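Side-chain contacts in zinc transport protein ZntB (Vibrio parahaemolyticus RIMD 2210633, PDB 3CK6), which probably carries zinc ions across the inner membrane together with protons, its cytoplasmic domain forming a funnel-shaped homopentamer: residues Met4-Glu9 / Arg44-Asp49; Glu26-Gln29 / Trp33-Cys36; Cys36-Pro41 / His59-Glu64; Arg99-Tyr102 / Leu107-Thr110. The protein carries 1 engineered substitution. All coordinates share one frame; numbering follows the deposited sequence.

Interaction 1: residues Met4-Glu9 / Arg44-Asp49; sequences MGFMIE and RGWLED. Engineered in segment 44-49: G45 (natural residue Ser).
F6 turns its CG between its own backbone N and carbonyl carbon (chi1 77°), while W46 holds its CG opposite the backbone N (chi1 -177°), and these two settings carry the rings into each other across the gap between segments 4-9 and 44-49. The phenyl ring arrives with its far corner over one face of the indole: F6 CZ sits 3.3 Å from W46 CG, at the base of the five-membered ring, and F6 CE2 is 3.6 Å from W46 CE3, over the fused six-membered ring. The planes make 46° with each other, so the pair is neither a stack nor a T-shape; one corner of the phenyl simply leans on the indole. M7, a selenomethionine, takes the other end of that face. Its chain bends just before the terminal methyl, which comes to the rim of the indole, above its plane, with M7 CE 3.6 Å from W46 CZ2. This is a helix-on-sheet contact of the alpha/beta cytoplasmic domain: W46 belongs to the short helix 43-49, and M7 opens strand 7-12, which pairs with strand 32-37. No hydrogen bond crosses between the two segments, and the contact is buried and apolar throughout. The one polar atom of the indole, NE1, is satisfied by the carbonyl O of E26. On the helix itself, R44 reaches along one turn to E48, NH2 to OE1 at 3.1 Å, with the carboxylate oxygen close to the guanidinium plane; D58 offers that same NH2 a second carboxylate.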
loop_
_atom_site.group_PDB
_atom_site.type_symbol
_atom_site.label_atom_id
_atom_site.label_comp_id
_atom_site.label_asym_id
_atom_site.label_seq_id
_atom_site.Cartn_x
_atom_site.Cartn_y
_atom_site.Cartn_z
HETATM N N MSE E 4 -38.347 29.899 -8.520
HETATM C CA MSE E 4 -37.692 30.482 -9.704
HETATM C C MSE E 4 -36.219 30.892 -9.524
HETATM O O MSE E 4 -35.487 31.008 -10.517
HETATM C CB MSE E 4 -38.499 31.669 -10.251
HETATM C CG MSE E 4 -39.760 31.292 -11.043
HETATM SE SE MSE E 4 -39.479 30.036 -12.523
HETATM C CE MSE E 4 -39.985 28.374 -11.632
ATOM N N GLY E 5 -35.792 31.106 -8.276
ATOM C CA GLY E 5 -34.468 31.673 -8.002
ATOM C C GLY E 5 -33.384 30.658 -7.683
ATOM O O GLY E 5 -33.677 29.492 -7.421
ATOM N N PHE E 6 -32.125 31.097 -7.706
ATOM C CA PHE E 6 -31.012 30.195 -7.361
ATOM C C PHE E 6 -30.936 29.871 -5.867
ATOM O O PHE E 6 -30.502 28.787 -5.488
ATOM C CB PHE E 6 -29.647 30.697 -7.884
ATOM C CG PHE E 6 -29.046 31.815 -7.072
ATOM C CD1 PHE E 6 -29.269 33.145 -7.421
ATOM C CD2 PHE E 6 -28.246 31.530 -5.962
ATOM C CE1 PHE E 6 -28.719 34.191 -6.669
ATOM C CE2 PHE E 6 -27.695 32.558 -5.198
ATOM C CZ PHE E 6 -27.935 33.899 -5.557
HETATM N N MSE E 7 -31.355 30.804 -5.020
HETATM C CA MSE E 7 -31.189 30.603 -3.578
HETATM C C MSE E 7 -32.384 29.877 -2.993
HETATM O O MSE E 7 -33.505 30.381 -3.023
HETATM C CB MSE E 7 -30.895 31.907 -2.823
HETATM C CG MSE E 7 -30.104 31.641 -1.497
HETATM SE SE MSE E 7 -29.863 33.221 -0.505
HETATM C CE MSE E 7 -28.672 34.182 -1.711
ATOM N N ILE E 8 -32.131 28.681 -2.473
ATOM C CA ILE E 8 -33.175 27.850 -1.861
ATOM C C ILE E 8 -33.547 28.366 -0.463
ATOM O O ILE E 8 -34.723 28.608 -0.163
ATOM C CB ILE E 8 -32.714 26.374 -1.768
ATOM C CG1 ILE E 8 -32.228 25.898 -3.146
ATOM C CG2 ILE E 8 -33.817 25.487 -1.204
ATOM C CD1 ILE E 8 -31.434 24.615 -3.118
ATOM N N GLU E 9 -32.543 28.509 0.386
ATOM C CA GLU E 9 -32.765 28.964 1.751
ATOM C C GLU E 9 -31.577 29.750 2.262
ATOM O O GLU E 9 -30.434 29.564 1.798
ATOM C CB GLU E 9 -33.046 27.767 2.663
ATOM C CG GLU E 9 -34.121 28.027 3.676
ATOM C CD GLU E 9 -34.859 26.770 4.076
ATOM O OE1 GLU E 9 -34.478 26.148 5.084
ATOM O OE2 GLU E 9 -35.821 26.401 3.382
ATOM N N ARG E 44 -23.427 31.719 -10.596
ATOM C CA ARG E 44 -22.073 32.171 -10.896
ATOM C C ARG E 44 -21.905 33.683 -10.700
ATOM O O ARG E 44 -20.891 34.134 -10.156
ATOM C CB ARG E 44 -21.654 31.795 -12.326
ATOM C CG ARG E 44 -20.309 32.396 -12.723
ATOM C CD ARG E 44 -19.900 31.976 -14.124
ATOM N NE ARG E 44 -19.563 30.558 -14.200
ATOM C CZ ARG E 44 -18.364 30.045 -13.925
ATOM N NH1 ARG E 44 -18.171 28.733 -14.056
ATOM N NH2 ARG E 44 -17.361 30.840 -13.519
ATOM N N GLY E 45 -22.880 34.462 -11.173
ATOM C CA GLY E 45 -22.808 35.924 -11.078
ATOM C C GLY E 45 -22.771 36.378 -9.633
ATOM O O GLY E 45 -21.961 37.241 -9.245
ATOM N N TRP E 46 -23.654 35.788 -8.832
ATOM C CA TRP E 46 -23.713 36.070 -7.406
ATOM C C TRP E 46 -22.385 35.773 -6.709
ATOM O O TRP E 46 -21.874 36.611 -5.962
ATOM C CB TRP E 46 -24.843 35.264 -6.782
ATOM C CG TRP E 46 -25.072 35.511 -5.346
ATOM C CD1 TRP E 46 -25.589 36.640 -4.770
ATOM C CD2 TRP E 46 -24.824 34.591 -4.281
ATOM N NE1 TRP E 46 -25.661 36.479 -3.401
ATOM C CE2 TRP E 46 -25.195 35.233 -3.076
ATOM C CE3 TRP E 46 -24.311 33.287 -4.226
ATOM C CZ2 TRP E 46 -25.096 34.605 -1.839
ATOM C CZ3 TRP E 46 -24.201 32.665 -2.990
ATOM C CH2 TRP E 46 -24.580 33.341 -1.807
ATOM N N LEU E 47 -21.824 34.595 -6.978
ATOM C CA LEU E 47 -20.547 34.179 -6.367
ATOM C C LEU E 47 -19.397 35.131 -6.728
ATOM O O LEU E 47 -18.624 35.559 -5.857
ATOM C CB LEU E 47 -20.211 32.735 -6.775
ATOM C CG LEU E 47 -21.087 31.646 -6.133
ATOM C CD1 LEU E 47 -20.853 30.307 -6.781
ATOM C CD2 LEU E 47 -20.848 31.545 -4.626
ATOM N N GLU E 48 -19.312 35.481 -8.010
ATOM C CA GLU E 48 -18.292 36.420 -8.481
ATOM C C GLU E 48 -18.517 37.852 -7.988
ATOM O O GLU E 48 -17.558 38.526 -7.597
ATOM C CB GLU E 48 -18.127 36.345 -10.002
ATOM C CG GLU E 48 -17.493 35.015 -10.416
ATOM C CD GLU E 48 -17.410 34.806 -11.927
ATOM O OE1 GLU E 48 -17.028 33.686 -12.332
ATOM O OE2 GLU E 48 -17.727 35.735 -12.695
ATOM N N ASP E 49 -19.772 38.301 -7.966
ATOM C CA ASP E 49 -20.107 39.604 -7.377
ATOM C C ASP E 49 -19.633 39.694 -5.924
ATOM O O ASP E 49 -19.252 40.768 -5.453
ATOM C CB ASP E 49 -21.621 39.861 -7.435
ATOM C CG ASP E 49 -22.099 40.374 -8.802
ATOM O OD1 ASP E 49 -21.280 40.730 -9.693
ATOM O OD2 ASP E 49 -23.333 40.418 -8.980
#

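Interaction 2: residues Glu26-Gln29 / Trp33-Cys36; sequences EHIQ and WYHC
Y34, I28 and Q29 bury most of the surface here, and the tyrosine is the piece that spans the gap. Its CG lies anti to the carbonyl carbon (chi1 -54°), sending the ring off strand 32-37 toward the loop, where the hydroxyl accepts a hydrogen bond from Q29 N: N to OH is 2.9 Å, bent to 140° at the hydrogen, with the donor near the ring plane at the edge. I28 comes over one face of the ring, off toward the rim, with I28 CB 3.8 Å from Y34 CE2. Q29 adds the start of its side chain, CB, beside the hydroxyl. A water near the ring plane donates to H27 O at 2.8 Å, and H27 ND1 donates to I28 O, on a lone pair in the carbonyl plane, bracing the loop from within. Strand 32-37 lies inside the mixed sheet, between strands 7-12 and 106-111, so the contact fastens the loop after strand 19-20 to that sheet. Elsewhere the Y34 ring stacks with H10 and meets W46. The Q29 N-H gives the phenol oxygen a donor, which lets an otherwise apolar ring end at a backbone amide.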
loop_
_atom_site.group_PDB
_atom_site.type_symbol
_atom_site.label_atom_id
_atom_site.label_comp_id
_atom_site.label_asym_id
_atom_site.label_seq_id
_atom_site.Cartn_x
_atom_site.Cartn_y
_atom_site.Cartn_z
ATOM N N GLU E 26 -28.021 38.873 -2.358
ATOM C CA GLU E 26 -27.412 40.051 -1.734
ATOM C C GLU E 26 -25.908 39.820 -1.504
ATOM O O GLU E 26 -25.290 38.972 -2.163
ATOM C CB GLU E 26 -28.169 40.398 -0.445
ATOM C CG GLU E 26 -29.694 40.566 -0.650
ATOM C CD GLU E 26 -30.429 41.240 0.520
ATOM O OE1 GLU E 26 -30.261 40.796 1.689
ATOM O OE2 GLU E 26 -31.195 42.207 0.257
ATOM N N HIS E 27 -25.318 40.582 -0.593
ATOM C CA HIS E 27 -23.932 40.382 -0.205
ATOM C C HIS E 27 -23.896 39.339 0.919
ATOM O O HIS E 27 -24.688 39.412 1.859
ATOM C CB HIS E 27 -23.352 41.724 0.266
ATOM C CG HIS E 27 -21.865 41.724 0.452
ATOM N ND1 HIS E 27 -21.221 40.870 1.323
ATOM C CD2 HIS E 27 -20.899 42.503 -0.094
ATOM C CE1 HIS E 27 -19.921 41.112 1.295
ATOM N NE2 HIS E 27 -19.698 42.093 0.436
ATOM N N ILE E 28 -22.990 38.366 0.819
ATOM C CA ILE E 28 -22.861 37.351 1.864
ATOM C C ILE E 28 -22.326 37.942 3.193
ATOM O O ILE E 28 -21.601 38.957 3.208
ATOM C CB ILE E 28 -22.049 36.097 1.408
ATOM C CG1 ILE E 28 -20.555 36.386 1.375
ATOM C CG2 ILE E 28 -22.551 35.577 0.031
ATOM C CD1 ILE E 28 -19.704 35.133 1.384
ATOM N N GLN E 29 -22.718 37.315 4.303
ATOM C CA GLN E 29 -22.349 37.782 5.634
ATOM C C GLN E 29 -21.795 36.632 6.469
ATOM O O GLN E 29 -22.253 35.494 6.338
ATOM C CB GLN E 29 -23.556 38.400 6.355
ATOM C CG GLN E 29 -24.381 39.405 5.546
ATOM C CD GLN E 29 -23.639 40.694 5.227
ATOM O OE1 GLN E 29 -24.018 41.419 4.304
ATOM N NE2 GLN E 29 -22.577 40.976 5.960
ATOM N N TRP E 33 -25.727 30.909 6.420
ATOM C CA TRP E 33 -25.747 29.751 5.538
ATOM C C TRP E 33 -26.648 30.054 4.339
ATOM O O TRP E 33 -27.774 30.520 4.505
ATOM C CB TRP E 33 -26.249 28.513 6.274
ATOM C CG TRP E 33 -26.424 27.296 5.404
ATOM C CD1 TRP E 33 -25.595 26.870 4.386
ATOM C CD2 TRP E 33 -27.481 26.331 5.492
ATOM N NE1 TRP E 33 -26.085 25.696 3.847
ATOM C CE2 TRP E 33 -27.229 25.342 4.512
ATOM C CE3 TRP E 33 -28.606 26.189 6.331
ATOM C CZ2 TRP E 33 -28.085 24.238 4.311
ATOM C CZ3 TRP E 33 -29.457 25.071 6.136
ATOM C CH2 TRP E 33 -29.181 24.115 5.140
ATOM N N TYR E 34 -26.114 29.826 3.146
ATOM C CA TYR E 34 -26.819 30.014 1.891
ATOM C C TYR E 34 -26.872 28.645 1.207
ATOM O O TYR E 34 -25.833 28.078 0.863
ATOM C CB TYR E 34 -26.075 31.017 1.006
ATOM C CG TYR E 34 -25.806 32.338 1.703
ATOM C CD1 TYR E 34 -26.712 33.403 1.593
ATOM C CD2 TYR E 34 -24.682 32.511 2.511
ATOM C CE1 TYR E 34 -26.496 34.611 2.259
ATOM C CE2 TYR E 34 -24.466 33.714 3.185
ATOM C CZ TYR E 34 -25.371 34.761 3.038
ATOM O OH TYR E 34 -25.153 35.948 3.727
ATOM N N HIS E 35 -28.071 28.103 1.027
ATOM C CA HIS E 35 -28.232 26.842 0.311
ATOM C C HIS E 35 -28.754 27.174 -1.084
ATOM O O HIS E 35 -29.775 27.864 -1.200
ATOM C CB HIS E 35 -29.231 25.948 1.050
ATOM C CG HIS E 35 -29.277 24.549 0.536
ATOM N ND1 HIS E 35 -28.149 23.775 0.397
ATOM C CD2 HIS E 35 -30.323 23.770 0.166
ATOM C CE1 HIS E 35 -28.494 22.584 -0.064
ATOM N NE2 HIS E 35 -29.806 22.555 -0.209
ATOM N N CYS E 36 -28.049 26.716 -2.125
ATOM C CA CYS E 36 -28.292 27.177 -3.510
ATOM C C CYS E 36 -28.431 26.067 -4.561
ATOM O O CYS E 36 -27.913 24.966 -4.385
ATOM C CB CYS E 36 -27.176 28.109 -3.978
ATOM S SG CYS E 36 -26.806 29.434 -2.805
HETATM O O HOH W 1 -26.641 37.945 3.193
#

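Interaction 3: residues Cys36-Pro41 / His59-Glu64; sequences CERLHP and HLLADE
The turn that follows strand 32-37 meets the last turn of helix 54-60 and the residues after it. R38, the second residue of a type I turn from E37 to H40, carries the contact; the turn's own H40 N to E37 O bond is weak, at 3.5 Å. The R38 CG stands opposite the backbone N (chi1 -180°), so the aliphatic part of the chain runs out across the end of the helix. R38 CG rests against the L61 methyl CD2 at 3.8 Å, the two side chains sliding past each other in opposite directions, and the same methyl lies 3.9 Å from the carbonyl R38 O. One carbon further on, R38 CD lies 3.4 Å from the carbonyl L60 O, a van der Waals approach and no hydrogen bond; that oxygen accepts instead from R99 NH1. In the CorA-like cytoplasmic domain the contact joins the turn after strand 32-37 of the mixed sheet to the end of helix 54-60, where L61 is the first residue to leave helical phi/psi. A bend at chi3 (71°) then takes the guanidinium away from the direction of the extended chain, and R38 NH2 hydrogen-bonds to S97 O, with a weak second bond to T110 OG1. Around the helix, H59 stacks its ring on F214 of a neighbouring subunit.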
loop_
_atom_site.group_PDB
_atom_site.type_symbol
_atom_site.label_atom_id
_atom_site.label_comp_id
_atom_site.label_asym_id
_atom_site.label_seq_id
_atom_site.Cartn_x
_atom_site.Cartn_y
_atom_site.Cartn_z
ATOM N N CYS E 36 -28.049 26.716 -2.125
ATOM C CA CYS E 36 -28.292 27.177 -3.510
ATOM C C CYS E 36 -28.431 26.067 -4.561
ATOM O O CYS E 36 -27.913 24.966 -4.385
ATOM C CB CYS E 36 -27.176 28.109 -3.978
ATOM S SG CYS E 36 -26.806 29.434 -2.805
ATOM N N GLU E 37 -29.128 26.405 -5.650
ATOM C CA GLU E 37 -29.217 25.571 -6.847
ATOM C C GLU E 37 -27.954 25.750 -7.698
ATOM O O GLU E 37 -27.689 26.827 -8.214
ATOM C CB GLU E 37 -30.467 25.922 -7.668
ATOM C CG GLU E 37 -31.808 25.712 -6.939
ATOM C CD GLU E 37 -32.290 24.261 -6.916
ATOM O OE1 GLU E 37 -31.449 23.341 -7.051
ATOM O OE2 GLU E 37 -33.517 24.042 -6.759
ATOM N N ARG E 38 -27.170 24.688 -7.820
ATOM C CA ARG E 38 -25.911 24.756 -8.544
ATOM C C ARG E 38 -26.091 25.033 -10.045
ATOM O O ARG E 38 -25.229 25.669 -10.659
ATOM C CB ARG E 38 -25.106 23.473 -8.317
ATOM C CG ARG E 38 -23.760 23.416 -9.021
ATOM C CD ARG E 38 -22.820 22.417 -8.351
ATOM N NE ARG E 38 -23.245 21.035 -8.598
ATOM C CZ ARG E 38 -23.688 20.206 -7.655
ATOM N NH1 ARG E 38 -24.047 18.976 -8.002
ATOM N NH2 ARG E 38 -23.781 20.604 -6.373
ATOM N N LEU E 39 -27.207 24.585 -10.622
ATOM C CA LEU E 39 -27.435 24.704 -12.070
ATOM C C LEU E 39 -28.186 25.947 -12.519
ATOM O O LEU E 39 -28.441 26.130 -13.701
ATOM C CB LEU E 39 -28.126 23.443 -12.626
ATOM C CG LEU E 39 -27.322 22.144 -12.519
ATOM C CD1 LEU E 39 -28.098 20.972 -13.119
ATOM C CD2 LEU E 39 -25.943 22.268 -13.174
ATOM N N HIS E 40 -28.526 26.819 -11.587
ATOM C CA HIS E 40 -29.261 28.024 -11.923
ATOM C C HIS E 40 -28.337 29.035 -12.602
ATOM O O HIS E 40 -27.247 29.297 -12.084
ATOM C CB HIS E 40 -29.858 28.626 -10.658
ATOM C CG HIS E 40 -30.932 29.630 -10.922
ATOM N ND1 HIS E 40 -30.657 30.916 -11.332
ATOM C CD2 HIS E 40 -32.279 29.537 -10.838
ATOM C CE1 HIS E 40 -31.791 31.572 -11.497
ATOM N NE2 HIS E 40 -32.790 30.762 -11.190
ATOM N N PRO E 41 -28.776 29.621 -13.740
ATOM C CA PRO E 41 -28.012 30.630 -14.493
ATOM C C PRO E 41 -27.411 31.754 -13.646
ATOM O O PRO E 41 -26.364 32.297 -14.010
ATOM C CB PRO E 41 -29.052 31.237 -15.460
ATOM C CG PRO E 41 -30.387 30.654 -15.060
ATOM C CD PRO E 41 -30.070 29.346 -14.389
ATOM N N HIS E 59 -14.513 25.468 -10.404
ATOM C CA HIS E 59 -14.413 24.147 -9.786
ATOM C C HIS E 59 -15.699 23.776 -9.068
ATOM O O HIS E 59 -16.183 22.636 -9.193
ATOM C CB HIS E 59 -13.200 23.994 -8.862
ATOM C CG HIS E 59 -12.739 22.568 -8.709
ATOM N ND1 HIS E 59 -12.750 21.903 -7.499
ATOM C CD2 HIS E 59 -12.259 21.686 -9.614
ATOM C CE1 HIS E 59 -12.288 20.675 -7.666
ATOM N NE2 HIS E 59 -11.977 20.521 -8.940
ATOM N N LEU E 60 -16.271 24.752 -8.354
ATOM C CA LEU E 60 -17.520 24.557 -7.599
ATOM C C LEU E 60 -18.702 24.150 -8.479
ATOM O O LEU E 60 -19.524 23.331 -8.079
ATOM C CB LEU E 60 -17.891 25.823 -6.821
ATOM C CG LEU E 60 -18.980 25.682 -5.745
ATOM C CD1 LEU E 60 -18.443 25.001 -4.488
ATOM C CD2 LEU E 60 -19.606 27.031 -5.406
ATOM N N LEU E 61 -18.791 24.758 -9.657
ATOM C CA LEU E 61 -19.926 24.583 -10.537
ATOM C C LEU E 61 -19.644 23.598 -11.685
ATOM O O LEU E 61 -20.446 23.491 -12.610
ATOM C CB LEU E 61 -20.369 25.946 -11.108
ATOM C CG LEU E 61 -20.721 27.083 -10.129
ATOM C CD1 LEU E 61 -21.159 28.305 -10.905
ATOM C CD2 LEU E 61 -21.791 26.665 -9.120
ATOM N N ALA E 62 -18.503 22.908 -11.645
ATOM C CA ALA E 62 -18.070 22.060 -12.764
ATOM C C ALA E 62 -19.067 20.926 -13.004
ATOM O O ALA E 62 -19.774 20.518 -12.084
ATOM C CB ALA E 62 -16.677 21.488 -12.478
ATOM N N ASP E 63 -19.127 20.412 -14.228
ATOM C CA ASP E 63 -19.946 19.231 -14.504
ATOM C C ASP E 63 -19.518 18.040 -13.637
ATOM O O ASP E 63 -20.352 17.434 -12.944
ATOM C CB ASP E 63 -19.891 18.862 -15.991
ATOM C CG ASP E 63 -20.883 17.761 -16.360
ATOM O OD1 ASP E 63 -21.843 17.529 -15.578
ATOM O OD2 ASP E 63 -20.713 17.121 -17.437
ATOM N N GLU E 64 -18.225 17.716 -13.662
ATOM C CA GLU E 64 -17.708 16.534 -12.969
ATOM C C GLU E 64 -17.091 16.943 -11.641
ATOM O O GLU E 64 -16.655 18.091 -11.481
ATOM C CB GLU E 64 -16.646 15.828 -13.816
ATOM C CG GLU E 64 -17.011 15.569 -15.314
ATOM C CD GLU E 64 -17.616 14.191 -15.586
ATOM O OE1 GLU E 64 -17.546 13.729 -16.760
ATOM O OE2 GLU E 64 -18.160 13.561 -14.647
#

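Interaction 4: residues Arg99-Tyr102 / Leu107-Thr110; sequences RILY and LIST
R99 and T110 face each other at one end of this antiparallel pairing, and R99 O takes two donors from the same residue: T110 N at 2.9 Å and T110 OG1 at 3.1 Å. Neither lies in the carbonyl plane, the amide being tilted 28° from it. The second bond is possible because the T110 hydroxyl sits between its own backbone N and carbonyl carbon (chi1 70°), turned back toward the neighbouring strand. R99 N returns a bond to T110 O, closing a hydrogen-bonded pair. Two residues on, L101 and I108 form the next such pair, with straighter bonds: L101 N to I108 O is 2.7 Å, and I108 N to L101 O is 2.8 Å, nearly straight at the hydrogen, 177°. I100 with S109 and Y102 with L107 are the non-hydrogen-bonded pairs between and beyond them. On their face of the sheet, L107 CD2 slips against I100 CG2 at 3.6 Å and also touches Y102 CB; on the other, L101 CD2 and I108 CD1 lie side by side at 4.2 Å. Most of the other polar ends find partners elsewhere: R99 NH1 with A62 O, S109 OG with H35 ND1 and W33 NE1, Y102 OH with E203; R99 NE turns to S97 OG on its own strand. These two strands form a beta hairpin between strand 32-37, which runs parallel to 106-111, and strand 77-83; I100 and L107 pack on helix 134-161, while I108 and T110 on the opposite face meet helix 43-49.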
loop_
_atom_site.group_PDB
_atom_site.type_symbol
_atom_site.label_atom_id
_atom_site.label_comp_id
_atom_site.label_asym_id
_atom_site.label_seq_id
_atom_site.Cartn_x
_atom_site.Cartn_y
_atom_site.Cartn_z
ATOM N N ARG E 99 -21.705 20.541 -2.960
ATOM C CA ARG E 99 -20.458 21.269 -3.013
ATOM C C ARG E 99 -20.557 22.510 -2.140
ATOM O O ARG E 99 -21.427 23.363 -2.306
ATOM C CB ARG E 99 -20.066 21.575 -4.429
ATOM C CG ARG E 99 -20.221 20.317 -5.313
ATOM C CD ARG E 99 -19.671 20.564 -6.605
ATOM N NE ARG E 99 -20.026 19.496 -7.528
ATOM C CZ ARG E 99 -20.007 19.639 -8.842
ATOM N NH1 ARG E 99 -19.703 20.819 -9.375
ATOM N NH2 ARG E 99 -20.352 18.613 -9.620
ATOM N N ILE E 100 -19.646 22.570 -1.194
ATOM C CA ILE E 100 -19.751 23.513 -0.117
ATOM C C ILE E 100 -18.520 24.412 -0.098
ATOM O O ILE E 100 -17.382 23.926 -0.127
ATOM C CB ILE E 100 -19.841 22.769 1.256
ATOM C CG1 ILE E 100 -21.075 21.866 1.320
ATOM C CG2 ILE E 100 -19.731 23.777 2.447
ATOM C CD1 ILE E 100 -21.126 21.082 2.602
ATOM N N LEU E 101 -18.769 25.714 -0.009
ATOM C CA LEU E 101 -17.728 26.715 0.143
ATOM C C LEU E 101 -17.840 27.302 1.530
ATOM O O LEU E 101 -18.925 27.699 1.941
ATOM C CB LEU E 101 -17.962 27.829 -0.898
ATOM C CG LEU E 101 -16.853 28.721 -1.453
ATOM C CD1 LEU E 101 -15.786 27.911 -2.175
ATOM C CD2 LEU E 101 -17.455 29.759 -2.420
ATOM N N TYR E 102 -16.733 27.356 2.273
ATOM C CA TYR E 102 -16.669 28.214 3.474
ATOM C C TYR E 102 -15.827 29.422 3.072
ATOM O O TYR E 102 -14.662 29.284 2.736
ATOM C CB TYR E 102 -16.070 27.468 4.667
ATOM C CG TYR E 102 -15.941 28.266 5.977
ATOM C CD1 TYR E 102 -17.059 28.854 6.580
ATOM C CD2 TYR E 102 -14.724 28.371 6.628
ATOM C CE1 TYR E 102 -16.953 29.578 7.779
ATOM C CE2 TYR E 102 -14.601 29.085 7.868
ATOM C CZ TYR E 102 -15.731 29.674 8.423
ATOM O OH TYR E 102 -15.660 30.373 9.606
ATOM N N LEU E 107 -21.156 29.919 5.075
ATOM C CA LEU E 107 -21.239 28.596 4.491
ATOM C C LEU E 107 -22.187 28.660 3.318
ATOM O O LEU E 107 -23.348 28.993 3.500
ATOM C CB LEU E 107 -21.796 27.622 5.524
ATOM C CG LEU E 107 -21.115 26.296 5.878
ATOM C CD1 LEU E 107 -22.094 25.117 5.657
ATOM C CD2 LEU E 107 -19.742 26.081 5.221
ATOM N N ILE E 108 -21.684 28.362 2.129
ATOM C CA ILE E 108 -22.486 28.311 0.906
ATOM C C ILE E 108 -22.477 26.860 0.425
ATOM O O ILE E 108 -21.419 26.315 0.107
ATOM C CB ILE E 108 -21.905 29.199 -0.225
ATOM C CG1 ILE E 108 -21.757 30.666 0.206
ATOM C CG2 ILE E 108 -22.750 29.105 -1.484
ATOM C CD1 ILE E 108 -20.938 31.481 -0.828
ATOM N N SER E 109 -23.653 26.243 0.400
ATOM C CA SER E 109 -23.777 24.896 -0.124
ATOM C C SER E 109 -24.594 24.910 -1.403
ATOM O O SER E 109 -25.527 25.714 -1.549
ATOM C CB SER E 109 -24.380 23.942 0.917
ATOM O OG SER E 109 -25.676 24.347 1.290
ATOM N N THR E 110 -24.229 24.025 -2.337
ATOM C CA THR E 110 -24.852 23.987 -3.653
ATOM C C THR E 110 -25.295 22.560 -3.939
ATOM O O THR E 110 -24.631 21.594 -3.525
ATOM C CB THR E 110 -23.933 24.486 -4.815
ATOM O OG1 THR E 110 -22.871 23.542 -5.059
ATOM C CG2 THR E 110 -23.362 25.889 -4.552
#

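All four contacts lie on the same side of the chain's centre and reach one mixed sheet. Interactions 1 and 2, with centres about 8 Å apart, are tied through neighbouring strands by I8 N to H35 O (2.8 Å). The same pairing joins interaction 1 to interaction 3, where F6 O lies 2.8 Å from E37 N. Interaction 3 shares C36 with interaction 2 and takes up strand 32-37 where it ends; C36 N to S109 O (2.8 Å) links that strand to the hairpin of interaction 4. The centres of interactions 3 and 4 are about 11 Å apart. L47 and W46 of interaction 1 touch I108, placing helix 43-49 over the hairpin.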